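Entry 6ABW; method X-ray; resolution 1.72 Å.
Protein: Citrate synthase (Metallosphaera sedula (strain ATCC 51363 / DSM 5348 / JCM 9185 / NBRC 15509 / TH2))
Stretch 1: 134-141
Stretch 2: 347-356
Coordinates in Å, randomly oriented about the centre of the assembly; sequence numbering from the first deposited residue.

Stretch 1, residues 134-141: KLVARAST
Stretch 2 347-356: ALSRTLGWTA

Thr351 stands in the middle of this helix-helix contact and Thr355 at its end, yet no hydrogen bond crosses it; the helices are held by packing alone. Thr351 satisfies its hydroxyl within its own helix: at chi1 61° (p), OG1 donates to Leu348 O at 2.8 Å, while OG1, CB and CG2 all face atoms of stretch 1. Thr355, also p (57°), keeps its OG1 3.0 Å from both Thr351 O and Leu352 O.

Both stretches are helical throughout, with phi near -60° and psi mostly near -45°, and both belong to longer helices. They run nearly antiparallel, at 164°, with axes approaching to 9.3 Å. The register pairs Val136 with Thr351 (CA to CA 6.3 Å) and Ala139 with Leu348 (CA to CA 5.9 Å), so stretch 1 ascends as stretch 2 descends.

Ala139 points its CB toward the partner, and its small size admits Leu348. That leucine leaves its backbone sideways, but chi1 177° (t) and chi2 54° (p) bring its end nearer: CD1 lies 3.7 Å from Ala139 CB and 3.5 Å from Ser140 N, packing against backbone as well as side chain. Ala139 CB also sits 4.1 Å from Thr351 CG2.

One turn earlier, Leu135 points toward stretch 2 with both chi angles t (-178°, 154°). Its CD2 reaches Thr351 CB and Thr355 CG2, each at 4.0 Å, spanning two threonines one turn apart. Val136, at chi1 169° (t), leaves sideways and sets CG2 3.8 Å from Thr351 OG1, a van der Waals approach to the hydroxyl.

The contact buries 313 Å² in total, with Leu348 and Val136 covered most. Ala137, Arg138 and Ser349 point away, and Arg138 NE and NH1 and Ser349 OG are hydrogen-bonded elsewhere in the structure.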

# COMPACT_ATOMS: atom_id res chain seq x y z
N LYS A 134 2.83 -19.11 -4.68
CA LYS A 134 3.33 -19.19 -3.31
C LYS A 134 2.63 -18.11 -2.42
O LYS A 134 2.35 -18.34 -1.25
CB LYS A 134 4.85 -18.99 -3.28
CG LYS A 134 5.65 -20.24 -3.75
CD LYS A 134 7.15 -20.07 -3.58
CE LYS A 134 7.75 -19.31 -4.77
NZ LYS A 134 9.18 -19.06 -4.46
N LEU A 135 2.41 -16.95 -2.97
CA LEU A 135 1.73 -15.88 -2.21
C LEU A 135 0.31 -16.30 -1.82
O LEU A 135 -0.15 -16.01 -0.73
CB LEU A 135 1.73 -14.57 -3.06
CG LEU A 135 1.10 -13.33 -2.37
CD1 LEU A 135 1.68 -12.04 -2.96
CD2 LEU A 135 -0.42 -13.28 -2.53
N VAL A 136 -0.43 -16.91 -2.74
CA VAL A 136 -1.81 -17.36 -2.47
C VAL A 136 -1.84 -18.38 -1.33
O VAL A 136 -2.66 -18.30 -0.41
CB VAL A 136 -2.49 -17.90 -3.74
CG1 VAL A 136 -3.79 -18.60 -3.35
CG2 VAL A 136 -2.76 -16.71 -4.67
N ALA A 137 -0.92 -19.33 -1.35
CA ALA A 137 -0.74 -20.20 -0.20
C ALA A 137 -0.48 -19.53 1.10
O ALA A 137 -1.05 -19.88 2.17
CB ALA A 137 0.44 -21.12 -0.49
N ARG A 138 0.41 -18.57 1.07
CA ARG A 138 0.75 -17.84 2.26
C ARG A 138 -0.39 -16.93 2.77
O ARG A 138 -0.50 -16.70 3.95
CB ARG A 138 2.05 -17.08 2.04
CG ARG A 138 3.20 -18.08 1.90
CD ARG A 138 4.44 -17.49 1.32
NE ARG A 138 5.43 -18.56 1.25
CZ ARG A 138 6.56 -18.53 0.55
NH1 ARG A 138 6.88 -17.54 -0.25
NH2 ARG A 138 7.39 -19.59 0.61
N ALA A 139 -1.25 -16.50 1.85
CA ALA A 139 -2.51 -15.81 2.22
C ALA A 139 -3.37 -16.69 3.08
O ALA A 139 -3.94 -16.22 4.06
CB ALA A 139 -3.25 -15.28 1.00
N SER A 140 -3.41 -17.98 2.75
CA SER A 140 -4.12 -18.97 3.58
C SER A 140 -3.54 -19.02 5.00
O SER A 140 -4.28 -18.92 6.01
CB SER A 140 -4.06 -20.36 2.88
OG SER A 140 -4.69 -21.30 3.68
N THR A 141 -2.22 -19.13 5.09
CA THR A 141 -1.57 -19.15 6.39
C THR A 141 -1.83 -17.91 7.23
O THR A 141 -2.15 -17.98 8.40
CB THR A 141 -0.09 -19.33 6.17
OG1 THR A 141 0.13 -20.55 5.42
CG2 THR A 141 0.67 -19.42 7.50
N ALA A 347 -10.54 -11.00 0.94
CA ALA A 347 -9.17 -10.69 0.56
C ALA A 347 -8.39 -11.98 0.20
O ALA A 347 -7.61 -12.00 -0.72
CB ALA A 347 -8.45 -9.92 1.66
N LEU A 348 -8.58 -13.03 1.00
CA LEU A 348 -7.98 -14.35 0.71
C LEU A 348 -8.23 -14.80 -0.76
O LEU A 348 -7.31 -15.13 -1.50
CB LEU A 348 -8.50 -15.39 1.68
CG LEU A 348 -8.00 -16.83 1.45
CD1 LEU A 348 -6.50 -17.03 1.37
CD2 LEU A 348 -8.62 -17.79 2.49
N SER A 349 -9.49 -14.71 -1.16
CA SER A 349 -9.90 -15.01 -2.51
C SER A 349 -9.33 -14.04 -3.55
O SER A 349 -8.76 -14.44 -4.60
CB SER A 349 -11.42 -14.94 -2.49
OG SER A 349 -11.91 -15.11 -3.80
N ARG A 350 -9.47 -12.75 -3.24
CA ARG A 350 -9.09 -11.71 -4.17
C ARG A 350 -7.56 -11.59 -4.37
O ARG A 350 -7.14 -11.04 -5.38
CB ARG A 350 -9.74 -10.38 -3.77
CG ARG A 350 -9.52 -9.17 -4.67
CD ARG A 350 -10.01 -9.41 -6.09
NE ARG A 350 -11.41 -9.85 -6.13
CZ ARG A 350 -12.50 -9.06 -6.29
NH1 ARG A 350 -12.40 -7.77 -6.55
NH2 ARG A 350 -13.71 -9.58 -6.25
N THR A 351 -6.75 -12.19 -3.50
CA THR A 351 -5.31 -12.24 -3.78
C THR A 351 -5.03 -12.85 -5.15
O THR A 351 -4.09 -12.39 -5.82
CB THR A 351 -4.44 -12.99 -2.72
OG1 THR A 351 -4.86 -14.36 -2.63
CG2 THR A 351 -4.53 -12.27 -1.40
N LEU A 352 -5.94 -13.75 -5.64
CA LEU A 352 -5.74 -14.31 -6.93
C LEU A 352 -5.92 -13.29 -7.99
O LEU A 352 -5.03 -13.17 -8.83
CB LEU A 352 -6.66 -15.48 -7.17
CG LEU A 352 -6.55 -16.14 -8.54
CD1 LEU A 352 -5.11 -16.60 -8.78
CD2 LEU A 352 -7.50 -17.36 -8.69
N GLY A 353 -7.01 -12.54 -7.95
CA GLY A 353 -7.23 -11.45 -8.91
C GLY A 353 -6.20 -10.34 -8.83
O GLY A 353 -5.71 -9.88 -9.87
N TRP A 354 -5.79 -9.95 -7.62
CA TRP A 354 -4.73 -8.94 -7.49
C TRP A 354 -3.40 -9.35 -8.15
O TRP A 354 -2.86 -8.62 -8.94
CB TRP A 354 -4.49 -8.59 -6.00
CG TRP A 354 -5.62 -7.88 -5.32
CD1 TRP A 354 -6.54 -7.04 -5.87
CD2 TRP A 354 -5.92 -7.93 -3.91
NE1 TRP A 354 -7.38 -6.58 -4.90
CE2 TRP A 354 -7.00 -7.08 -3.68
CE3 TRP A 354 -5.33 -8.57 -2.83
CZ2 TRP A 354 -7.58 -6.96 -2.46
CZ3 TRP A 354 -5.90 -8.42 -1.61
CH2 TRP A 354 -6.99 -7.62 -1.42
N THR A 355 -2.95 -10.54 -7.87
CA THR A 355 -1.69 -11.02 -8.39
C THR A 355 -1.81 -11.21 -9.92
O THR A 355 -0.91 -10.81 -10.70
CB THR A 355 -1.23 -12.31 -7.77
OG1 THR A 355 -2.20 -13.37 -7.91
CG2 THR A 355 -0.80 -12.17 -6.33
N ALA A 356 -2.97 -11.74 -10.37
CA ALA A 356 -3.10 -11.95 -11.81
C ALA A 356 -3.17 -10.64 -12.58
O ALA A 356 -2.57 -10.52 -13.72
CB ALA A 356 -4.34 -12.81 -12.11